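Local coordinates for protein putative Chlorite dismutase TA0507 (Thermoplasma acidophilum, PDB 3DTZ) that is of unknown function but, as a member of the chlorite dismutase family, probably binds heme and may act as an oxidoreductase, at residues T26-R32 / S77-Y83; A60-Y64 / L90-A94; S131-L137 / I179-T183; L137-Y143 / I228-L233. One frame throughout, in Å; residues are numbered along the deposited sequence. Where two conformers were deposited one is given.

Interaction 1: residues T26-R32 / S77-Y83; sequences TSVLSYR and SDVIFWY
Y83 leans back across the neighbouring strand and lays one ring face over S27, whose carbonyl O sits above the rim, while the in-plane edge of the same ring meets L29: CD1 of L29 lies 3.5 Å from OH of Y83. A chi1 of 52° turns the Y83 ring back over S27 and L29. A water bridges OG of S27 and OH of Y83, and S27 OG also hydrogen-bonds to S112 O of strand 106-116. On the same face, the side chains of Y31 and F81 cross at about a right angle; CD1 of Y31 lies in the plane of the F81 ring, at its edge, 3.8 Å from CE2. Strands 26-32 and 79-83 run antiparallel, paired from S27 with Y83 to Y31 with V79 in a curled sheet, consistent with the ferredoxin-like (dimeric α+β barrel) fold of chlorite dismutase relatives. A classic beta bulge closes the pairing: D78 N and V79 N both donate to Y31 O, at 2.8 Å and 3.2 Å. The other face carries V28, S30, I80 and W82. CG1 of V28 lies 3.7 Å from CG2 of I80, the two side chains pointing the same way. T26 OG1 donates to Y83 O (2.9 Å) from above the carbonyl plane, whereas S27 N reaches that oxygen almost head-on. The indole NE1 of W82 adds a weak bond, bent to 125°, to T26 OG1. Helix 88-102 packs on the Y31 and Y83 face, with Q99 binding the Y31 hydroxyl, and S109 bonds to both S30 OG and S77 OG.

Interaction 2: residues A60-Y64 / L90-A94; sequences ANPGY and LMILA
Y64 and L90 both carry CG anti to the carbonyl carbon (chi1 -63° and -65°), which sends the tyrosine ring out toward the helix and the leucine branch back toward the turn. The phenol ends at the helix backbone: Y64 OH donates to L90 O over 2.7 Å, with the carbonyl oxygen near the ring plane, at its edge. The hydroxyl is tilted 24° from the carbonyl plane, and A94 N approaches the same oxygen from the opposite face. L90 O therefore accepts two bonds, keeping its helical one while gripping the tyrosine. The flank of the ring rests on aliphatic carbon, CE1 of Y64 being 3.7 Å from CB of L90 and 3.8 Å from CB of A94. Beyond the ring, the two methyls of L90 divide between neighbours: CD1 sits 3.6 Å from CA of G63, and CD2 is 3.4 Å from ND2 of N61. The glycine lets the leucine come this close to the backbone. N61 itself is turned inward to shape the loop. Its OD1 accepts from G63 N (2.9 Å), an Asx turn, and its backbone O accepts from Y64 N across a type I beta turn. N61 thus acts through both side chain and backbone, while ND2 lies against a leucine methyl. The turn joins helix 41-60 to strand 64-72 and leans on the first turns of helix 88-102. F58 of the preceding helix meets the Y64 ring, and S85 OG bonds to G63 O, so loop, strands and both helices converge where strand 64-72 begins and strand 79-85 ends.

Interaction 3: residues S131-L137 / I179-T183; sequences SLRLPPL and IRSYT
R180 threads its guanidinium between two leucines: CD1 of L134 lies over one face and CG of L137 over the opposite face, each about 3.7 Å from the plane and offset toward the rim. At the edge, NH2 of R180 donates to P135 O across 2.8 Å. The oxygen is only 8° out of the guanidinium plane, yet the donor stands above the carbonyl plane. Bends at chi2 and chi3 swing the arginine from its strand into this slot, where the chain after helix 128-132 curves round it. The second anchor is Y182, two residues further along the strand and on the same side. Its OH and OG of S131 share a hydrogen bond of 2.9 Å whose direction is open, and CD2 of L132 touches CE1 of its ring at 3.7 Å. With OG anti to the backbone N (chi1 -165°), S131 directs its hydroxyl to the tyrosine, and its OG also lies 3.5 Å from CD of R180. A water donates to S131 O and forms only a weak, long bond to R180 NH2. Outside the two segments, E199 of strand 194-200 forms a salt bridge with R180 NH2 and bonds to Y182 OH and to L137 N, while R180 and Y182 pair with the same strand through their backbones. E199 thus ties R180, Y182 and the incoming loop together. The charge of the guanidinium is probably balanced by this carboxylate; its two faces lie against leucine carbon, while its edge makes the polar bonds.

Interaction 4: residues L137-Y143 / I228-L233; sequences LRYFVAY and ILLGRL
I228 lies beside Y143 at the close-packed end of the strand pair, its CG1 3.7 Å from CB of Y143 and its CD1 over one ring face, a CH-pi contact 18° off the ring normal. At chi1 50°, the Y143 ring stands up alongside the isoleucine. V141 fills the next place: its CG1 meets CG2 of I228 at 3.9 Å and its CG2 meets CD1 of L230 at 3.7 Å. G231 faces F140 without a side chain, and the F140 ring leads away to stack with Y70 and W82. The other end is looser and more exposed. There R138 and R232 run side by side in the same direction and stack their guanidinium groups, planes 20° apart, with R138 NH1 over the centre of the R232 group, 3.4 Å from its CZ. The like charges are probably eased by D89 of the second subunit, which forms a salt bridge with R232 NH1. R138 CG also lies over one face of the Y139 ring. Backbone bonds keep this end in register, L233 N reaching R138 O at 2.8 Å. Strands 139-143 and 229-233 are antiparallel neighbours, 4.6 Å apart at closest approach. Helix 203-213 covers their Y139, V141 and L230 face, which is consistent with the ferredoxin-like fold of the chlorite dismutase family.

Overall arrangement
Interactions 1, 3 and 4 reach one antiparallel sheet, interaction 3 through strand 180-185, with centres 10 to 16 Å apart; interaction 2 packs helix 88-102 and the 60-64 turn beside it, its centre about 15 Å from that of interaction 1 and 22 Å from that of interaction 4. Along the chain interactions 1 and 2 cross, as do 3 and 4, which share L137, and the first pair closes before the second opens. W82 joins interaction 1 to both others in the sheet, touching F140, L132 and Y182, while M91 and A94 link it to interaction 2. Interactions 1 and 4 reach the second subunit, interactions 1 and 2 the third, so contacts within the fold also line interfaces of the five-chain assembly.

Interaction 1: residues T26-R32 / S77-Y83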
# COMPACT_ATOMS: atom_id res chain seq x y z
N THR D 26 -12.49 18.92 14.75
CA THR D 26 -11.17 18.58 15.27
C THR D 26 -10.31 17.92 14.19
O THR D 26 -10.83 17.30 13.26
CB THR D 26 -11.25 17.72 16.54
OG1 THR D 26 -9.94 17.58 17.11
CG2 THR D 26 -11.87 16.31 16.23
N SER D 27 -8.99 18.06 14.35
CA SER D 27 -8.06 17.39 13.45
C SER D 27 -6.94 16.76 14.24
O SER D 27 -6.51 17.31 15.26
CB SER D 27 -7.47 18.37 12.44
OG SER D 27 -8.38 18.61 11.38
N VAL D 28 -6.48 15.61 13.75
CA VAL D 28 -5.27 15.00 14.28
C VAL D 28 -4.33 14.90 13.07
O VAL D 28 -4.73 14.38 12.03
CB VAL D 28 -5.55 13.60 14.86
CG1 VAL D 28 -4.25 12.97 15.35
CG2 VAL D 28 -6.61 13.70 16.04
N LEU D 29 -3.10 15.39 13.23
CA LEU D 29 -2.07 15.34 12.17
C LEU D 29 -0.84 14.66 12.75
O LEU D 29 -0.49 14.91 13.90
CB LEU D 29 -1.65 16.77 11.72
CG LEU D 29 -2.74 17.83 11.48
CD1 LEU D 29 -2.08 19.14 11.03
CD2 LEU D 29 -3.76 17.32 10.43
N SER D 30 -0.16 13.85 11.95
CA SER D 30 1.13 13.32 12.38
C SER D 30 2.19 13.54 11.30
O SER D 30 1.86 13.61 10.11
CB SER D 30 1.02 11.85 12.80
OG SER D 30 0.72 11.02 11.69
N TYR D 31 3.44 13.73 11.74
CA TYR D 31 4.54 14.04 10.84
C TYR D 31 5.76 13.26 11.24
O TYR D 31 5.98 12.96 12.42
CB TYR D 31 4.88 15.54 10.91
CG TYR D 31 3.88 16.42 10.22
CD1 TYR D 31 2.72 16.86 10.91
CD2 TYR D 31 4.06 16.81 8.90
CE1 TYR D 31 1.75 17.65 10.28
CE2 TYR D 31 3.10 17.62 8.25
CZ TYR D 31 1.97 18.03 8.95
OH TYR D 31 1.05 18.81 8.32
N ARG D 32 6.59 12.98 10.24
CA ARG D 32 7.83 12.28 10.45
C ARG D 32 8.94 13.09 9.82
O ARG D 32 8.88 13.45 8.63
CB ARG D 32 7.77 10.91 9.79
CG ARG D 32 8.99 10.01 10.13
CD ARG D 32 8.86 8.64 9.48
NE ARG D 32 8.86 8.72 8.05
CZ ARG D 32 7.74 8.59 7.31
NH1 ARG D 32 6.53 8.31 7.88
NH2 ARG D 32 7.84 8.69 6.01
N SER D 77 5.93 8.13 12.78
CA SER D 77 5.73 9.56 13.16
C SER D 77 6.68 9.98 14.27
O SER D 77 6.99 9.18 15.16
CB SER D 77 4.30 9.78 13.68
OG SER D 77 3.38 9.54 12.61
N ASP D 78 7.11 11.23 14.24
CA ASP D 78 7.87 11.81 15.34
C ASP D 78 7.03 12.70 16.20
O ASP D 78 7.38 12.96 17.36
CB ASP D 78 9.09 12.59 14.82
CG ASP D 78 10.09 11.67 14.12
OD1 ASP D 78 10.71 10.82 14.80
OD2 ASP D 78 10.26 11.79 12.88
N VAL D 79 5.96 13.25 15.63
CA VAL D 79 5.13 14.19 16.38
C VAL D 79 3.68 14.03 15.95
O VAL D 79 3.41 13.73 14.77
CB VAL D 79 5.62 15.66 16.20
CG1 VAL D 79 5.59 16.06 14.72
CG2 VAL D 79 4.80 16.62 17.04
N ILE D 80 2.76 14.25 16.89
CA ILE D 80 1.31 14.25 16.61
C ILE D 80 0.76 15.57 17.14
O ILE D 80 1.14 16.00 18.23
CB ILE D 80 0.60 13.10 17.36
CG1 ILE D 80 1.22 11.74 16.98
CG2 ILE D 80 -0.94 13.10 17.07
CD1 ILE D 80 1.05 10.62 18.09
N PHE D 81 -0.10 16.20 16.34
CA PHE D 81 -0.78 17.45 16.70
C PHE D 81 -2.28 17.16 16.82
O PHE D 81 -2.85 16.47 15.98
CB PHE D 81 -0.58 18.48 15.55
CG PHE D 81 0.85 18.91 15.36
CD1 PHE D 81 1.47 19.73 16.31
CD2 PHE D 81 1.59 18.48 14.25
CE1 PHE D 81 2.81 20.14 16.15
CE2 PHE D 81 2.94 18.87 14.09
CZ PHE D 81 3.53 19.72 15.04
N TRP D 82 -2.92 17.74 17.82
CA TRP D 82 -4.37 17.64 17.96
C TRP D 82 -4.91 19.06 18.24
O TRP D 82 -4.43 19.73 19.13
CB TRP D 82 -4.71 16.71 19.12
CG TRP D 82 -6.16 16.63 19.50
CD1 TRP D 82 -7.26 16.71 18.66
CD2 TRP D 82 -6.68 16.45 20.83
NE1 TRP D 82 -8.43 16.60 19.40
CE2 TRP D 82 -8.10 16.42 20.72
CE3 TRP D 82 -6.07 16.28 22.10
CZ2 TRP D 82 -8.93 16.22 21.85
CZ3 TRP D 82 -6.90 16.09 23.22
CH2 TRP D 82 -8.33 16.09 23.09
N TYR D 83 -5.92 19.50 17.49
CA TYR D 83 -6.53 20.82 17.78
C TYR D 83 -7.99 20.82 17.38
O TYR D 83 -8.40 19.99 16.53
CB TYR D 83 -5.79 21.97 17.06
CG TYR D 83 -5.61 21.75 15.58
CD1 TYR D 83 -6.59 22.16 14.67
CD2 TYR D 83 -4.48 21.07 15.10
CE1 TYR D 83 -6.40 21.93 13.28
CE2 TYR D 83 -4.30 20.85 13.76
CZ TYR D 83 -5.25 21.27 12.86
OH TYR D 83 -5.03 20.99 11.53
O HOH W 1 -7.41 21.03 10.08

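Interaction 2: residues A60-Y64 / L90-A94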
# COMPACT_ATOMS: atom_id res chain seq x y z
N ALA D 60 -2.57 32.21 20.04
CA ALA D 60 -2.90 33.59 19.69
C ALA D 60 -4.34 33.77 19.22
O ALA D 60 -4.86 34.88 19.30
CB ALA D 60 -1.93 34.14 18.65
N ASN D 61 -4.97 32.69 18.75
CA ASN D 61 -6.36 32.75 18.28
C ASN D 61 -7.38 32.07 19.22
O ASN D 61 -7.37 30.83 19.38
CB ASN D 61 -6.46 32.17 16.84
CG ASN D 61 -7.73 32.62 16.14
OD1 ASN D 61 -8.78 32.76 16.77
ND2 ASN D 61 -7.63 32.88 14.83
N PRO D 62 -8.28 32.87 19.83
CA PRO D 62 -9.28 32.37 20.78
C PRO D 62 -10.20 31.34 20.12
O PRO D 62 -10.81 30.52 20.80
CB PRO D 62 -10.10 33.62 21.13
CG PRO D 62 -9.87 34.54 19.99
CD PRO D 62 -8.44 34.32 19.61
N GLY D 63 -10.24 31.36 18.80
CA GLY D 63 -11.06 30.39 18.07
C GLY D 63 -10.59 28.94 18.19
O GLY D 63 -11.37 28.02 17.91
N TYR D 64 -9.32 28.73 18.57
CA TYR D 64 -8.84 27.37 18.83
C TYR D 64 -9.15 26.97 20.26
O TYR D 64 -8.63 27.55 21.21
CB TYR D 64 -7.35 27.20 18.52
CG TYR D 64 -7.06 27.44 17.05
CD1 TYR D 64 -7.57 26.56 16.07
CD2 TYR D 64 -6.30 28.52 16.65
CE1 TYR D 64 -7.31 26.79 14.71
CE2 TYR D 64 -6.05 28.77 15.32
CZ TYR D 64 -6.55 27.91 14.35
OH TYR D 64 -6.31 28.18 13.03
N LEU D 90 -10.77 28.42 10.41
CA LEU D 90 -9.62 28.21 11.29
C LEU D 90 -9.03 26.82 11.16
O LEU D 90 -7.84 26.64 11.35
CB LEU D 90 -9.98 28.53 12.75
CG LEU D 90 -10.32 30.01 13.04
CD1 LEU D 90 -10.49 30.17 14.51
CD2 LEU D 90 -9.22 30.94 12.51
N MSE D 91 -9.86 25.82 10.83
CA MSE D 91 -9.35 24.44 10.72
C MSE D 91 -8.42 24.32 9.50
O MSE D 91 -7.36 23.69 9.57
CB MSE D 91 -10.50 23.41 10.67
CG MSE D 91 -11.34 23.34 11.98
SE MSE D 91 -10.25 22.94 13.55
CE MSE D 91 -9.90 21.07 13.27
N ILE D 92 -8.82 24.91 8.38
CA ILE D 92 -7.97 24.82 7.17
C ILE D 92 -6.70 25.69 7.35
O ILE D 92 -5.58 25.28 6.98
CB ILE D 92 -8.75 25.12 5.86
CG1 ILE D 92 -7.80 24.99 4.63
CG2 ILE D 92 -9.42 26.48 5.88
CD1 ILE D 92 -7.25 23.61 4.48
N LEU D 93 -6.86 26.86 7.97
CA LEU D 93 -5.69 27.73 8.27
C LEU D 93 -4.65 27.05 9.18
O LEU D 93 -3.42 27.18 8.97
CB LEU D 93 -6.17 29.04 8.91
CG LEU D 93 -6.76 30.03 7.91
CD1 LEU D 93 -7.45 31.14 8.64
CD2 LEU D 93 -5.65 30.58 6.97
N ALA D 94 -5.15 26.31 10.16
CA ALA D 94 -4.29 25.58 11.10
C ALA D 94 -3.55 24.48 10.35
O ALA D 94 -2.34 24.35 10.49
CB ALA D 94 -5.12 24.98 12.21

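Interaction 3: residues S131-L137 / I179-T183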
# COMPACT_ATOMS: atom_id res chain seq x y z
N SER D 131 -14.36 19.81 28.72
CA SER D 131 -13.39 18.72 28.77
C SER D 131 -12.17 19.05 27.91
O SER D 131 -11.01 18.82 28.32
CB SER D 131 -14.06 17.42 28.27
OG SER D 131 -13.30 16.30 28.61
N LEU D 132 -12.42 19.59 26.72
CA LEU D 132 -11.33 20.00 25.81
C LEU D 132 -10.45 21.12 26.43
O LEU D 132 -9.26 21.21 26.13
CB LEU D 132 -11.89 20.45 24.47
CG LEU D 132 -12.59 19.46 23.57
CD1 LEU D 132 -13.00 20.13 22.27
CD2 LEU D 132 -11.62 18.28 23.32
N ARG D 133 -11.02 21.92 27.31
CA ARG D 133 -10.26 22.99 27.96
C ARG D 133 -9.50 22.58 29.22
O ARG D 133 -8.76 23.40 29.82
CB ARG D 133 -11.17 24.21 28.22
CG ARG D 133 -11.66 24.83 26.90
CD ARG D 133 -12.48 26.08 27.13
NE ARG D 133 -13.01 26.62 25.87
CZ ARG D 133 -12.34 27.45 25.07
NH1 ARG D 133 -11.12 27.84 25.39
NH2 ARG D 133 -12.91 27.91 23.97
N LEU D 134 -9.70 21.35 29.68
CA LEU D 134 -8.94 20.85 30.84
C LEU D 134 -7.47 20.60 30.47
O LEU D 134 -7.18 20.28 29.32
CB LEU D 134 -9.56 19.55 31.37
CG LEU D 134 -11.00 19.59 31.89
CD1 LEU D 134 -11.51 18.17 32.12
CD2 LEU D 134 -11.12 20.40 33.18
N PRO D 135 -6.56 20.73 31.43
CA PRO D 135 -5.17 20.39 31.10
C PRO D 135 -5.10 18.93 30.65
O PRO D 135 -5.73 18.07 31.28
CB PRO D 135 -4.42 20.58 32.42
CG PRO D 135 -5.27 21.53 33.20
CD PRO D 135 -6.69 21.18 32.83
N PRO D 136 -4.39 18.66 29.54
CA PRO D 136 -4.43 17.33 28.98
C PRO D 136 -3.77 16.27 29.85
O PRO D 136 -2.88 16.58 30.65
CB PRO D 136 -3.68 17.48 27.62
CG PRO D 136 -2.79 18.64 27.83
CD PRO D 136 -3.53 19.57 28.76
N LEU D 137 -4.23 15.03 29.68
CA LEU D 137 -3.64 13.87 30.34
C LEU D 137 -2.34 13.48 29.62
O LEU D 137 -2.05 13.99 28.54
CB LEU D 137 -4.64 12.70 30.39
CG LEU D 137 -5.96 13.04 31.07
CD1 LEU D 137 -6.75 11.77 31.31
CD2 LEU D 137 -5.75 13.80 32.42
N ILE D 179 -10.11 8.08 32.18
CA ILE D 179 -10.04 8.25 30.71
C ILE D 179 -11.07 9.31 30.21
O ILE D 179 -12.22 9.34 30.66
CB ILE D 179 -10.26 6.90 29.99
CG1 ILE D 179 -9.12 5.94 30.36
CG2 ILE D 179 -10.43 7.09 28.45
CD1 ILE D 179 -9.36 4.46 30.04
N ARG D 180 -10.64 10.18 29.29
CA ARG D 180 -11.57 11.10 28.64
C ARG D 180 -11.76 10.62 27.23
O ARG D 180 -10.79 10.53 26.49
CB ARG D 180 -11.06 12.54 28.62
CG ARG D 180 -10.62 12.94 29.99
CD ARG D 180 -10.81 14.39 30.25
NE ARG D 180 -9.63 15.16 29.93
CZ ARG D 180 -8.77 15.64 30.84
NH1 ARG D 180 -8.92 15.41 32.13
NH2 ARG D 180 -7.75 16.35 30.43
N SER D 181 -13.02 10.36 26.88
CA SER D 181 -13.37 9.77 25.59
C SER D 181 -14.11 10.75 24.70
O SER D 181 -15.03 11.44 25.15
CB SER D 181 -14.25 8.54 25.83
OG SER D 181 -14.65 7.96 24.61
N TYR D 182 -13.72 10.78 23.41
CA TYR D 182 -14.39 11.62 22.43
C TYR D 182 -14.66 10.83 21.15
O TYR D 182 -13.71 10.31 20.52
CB TYR D 182 -13.54 12.84 22.09
CG TYR D 182 -13.00 13.62 23.26
CD1 TYR D 182 -13.75 14.64 23.86
CD2 TYR D 182 -11.72 13.37 23.74
CE1 TYR D 182 -13.23 15.38 24.93
CE2 TYR D 182 -11.20 14.11 24.81
CZ TYR D 182 -11.97 15.10 25.39
OH TYR D 182 -11.44 15.80 26.44
N THR D 183 -15.93 10.76 20.76
CA THR D 183 -16.33 10.20 19.49
C THR D 183 -16.54 11.35 18.52
O THR D 183 -17.22 12.35 18.84
CB THR D 183 -17.64 9.38 19.61
OG1 THR D 183 -17.40 8.25 20.47
CG2 THR D 183 -18.06 8.87 18.25
O HOH W 2 -8.37 18.18 27.57

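Interaction 4: residues L137-Y143 / I228-L233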
# COMPACT_ATOMS: atom_id res chain seq x y z
N LEU D 137 -4.23 15.03 29.68
CA LEU D 137 -3.64 13.87 30.34
C LEU D 137 -2.34 13.48 29.62
O LEU D 137 -2.05 13.99 28.54
CB LEU D 137 -4.64 12.70 30.39
CG LEU D 137 -5.96 13.04 31.07
CD1 LEU D 137 -6.75 11.77 31.31
CD2 LEU D 137 -5.75 13.80 32.42
N ARG D 138 -1.57 12.58 30.24
CA ARG D 138 -0.21 12.33 29.81
C ARG D 138 -0.14 11.62 28.44
O ARG D 138 0.84 11.78 27.72
CB ARG D 138 0.52 11.48 30.85
CG ARG D 138 1.88 10.90 30.38
CD ARG D 138 2.59 10.14 31.50
NE ARG D 138 3.18 11.11 32.43
CZ ARG D 138 4.46 11.18 32.77
NH1 ARG D 138 5.37 10.30 32.34
NH2 ARG D 138 4.84 12.14 33.62
N TYR D 139 -1.17 10.83 28.12
CA TYR D 139 -1.19 10.08 26.86
C TYR D 139 -2.44 10.38 26.03
O TYR D 139 -3.46 10.84 26.55
CB TYR D 139 -1.14 8.56 27.11
CG TYR D 139 0.03 8.14 27.94
CD1 TYR D 139 1.30 8.01 27.37
CD2 TYR D 139 -0.13 7.90 29.30
CE1 TYR D 139 2.41 7.63 28.17
CE2 TYR D 139 0.93 7.50 30.09
CZ TYR D 139 2.20 7.38 29.53
OH TYR D 139 3.24 7.00 30.34
N PHE D 140 -2.33 10.07 24.74
CA PHE D 140 -3.39 10.36 23.77
C PHE D 140 -3.45 9.16 22.82
O PHE D 140 -2.40 8.65 22.39
CB PHE D 140 -2.98 11.60 22.99
CG PHE D 140 -3.96 12.06 21.94
CD1 PHE D 140 -5.24 12.50 22.29
CD2 PHE D 140 -3.59 12.10 20.62
CE1 PHE D 140 -6.16 12.94 21.32
CE2 PHE D 140 -4.49 12.58 19.65
CZ PHE D 140 -5.77 13.00 20.00
N VAL D 141 -4.67 8.74 22.49
CA VAL D 141 -4.86 7.66 21.52
C VAL D 141 -5.85 8.20 20.51
O VAL D 141 -6.87 8.75 20.89
CB VAL D 141 -5.47 6.39 22.15
CG1 VAL D 141 -5.88 5.35 21.09
CG2 VAL D 141 -4.49 5.78 23.17
N ALA D 142 -5.56 8.02 19.22
CA ALA D 142 -6.49 8.41 18.18
C ALA D 142 -6.53 7.30 17.14
O ALA D 142 -5.49 6.75 16.77
CB ALA D 142 -6.05 9.71 17.53
N TYR D 143 -7.71 6.96 16.66
CA TYR D 143 -7.73 6.16 15.44
C TYR D 143 -9.01 6.33 14.66
O TYR D 143 -10.07 6.59 15.26
CB TYR D 143 -7.48 4.68 15.74
CG TYR D 143 -8.35 4.14 16.83
CD1 TYR D 143 -7.95 4.26 18.16
CD2 TYR D 143 -9.54 3.45 16.54
CE1 TYR D 143 -8.71 3.76 19.18
CE2 TYR D 143 -10.32 2.93 17.59
CZ TYR D 143 -9.88 3.10 18.90
OH TYR D 143 -10.59 2.62 19.99
N ILE D 228 -3.63 3.14 14.63
CA ILE D 228 -3.84 3.62 15.98
C ILE D 228 -2.61 4.42 16.39
O ILE D 228 -1.49 3.89 16.44
CB ILE D 228 -4.14 2.47 16.98
CG1 ILE D 228 -5.40 1.71 16.55
CG2 ILE D 228 -4.26 3.01 18.42
CD1 ILE D 228 -5.97 0.75 17.63
N LEU D 229 -2.82 5.71 16.67
CA LEU D 229 -1.75 6.60 17.09
C LEU D 229 -1.72 6.65 18.62
O LEU D 229 -2.76 6.80 19.25
CB LEU D 229 -2.00 8.01 16.56
CG LEU D 229 -2.12 8.16 15.03
CD1 LEU D 229 -2.18 9.60 14.66
CD2 LEU D 229 -0.96 7.50 14.34
N LEU D 230 -0.54 6.49 19.21
CA LEU D 230 -0.38 6.59 20.66
C LEU D 230 0.70 7.61 20.90
O LEU D 230 1.82 7.46 20.41
CB LEU D 230 0.06 5.24 21.25
CG LEU D 230 0.41 5.23 22.73
CD1 LEU D 230 -0.83 5.55 23.58
CD2 LEU D 230 1.03 3.89 23.16
N GLY D 231 0.34 8.66 21.66
CA GLY D 231 1.21 9.78 21.91
C GLY D 231 1.44 10.06 23.39
O GLY D 231 0.62 9.70 24.25
N ARG D 232 2.58 10.70 23.67
CA ARG D 232 2.96 11.11 25.02
C ARG D 232 2.99 12.65 24.99
O ARG D 232 3.69 13.24 24.16
CB ARG D 232 4.33 10.52 25.39
CG ARG D 232 5.08 11.25 26.55
CD ARG D 232 4.53 10.99 27.92
NE ARG D 232 5.33 11.79 28.87
CZ ARG D 232 6.51 11.44 29.38
NH1 ARG D 232 7.05 10.24 29.13
NH2 ARG D 232 7.14 12.28 30.18
N LEU D 233 2.17 13.28 25.83
CA LEU D 233 2.09 14.74 25.85
C LEU D 233 3.47 15.41 25.98
O LEU D 233 4.31 15.01 26.82
CB LEU D 233 1.18 15.20 27.03
CG LEU D 233 0.91 16.70 27.12
CD1 LEU D 233 -0.03 17.14 25.98
CD2 LEU D 233 0.32 16.97 28.50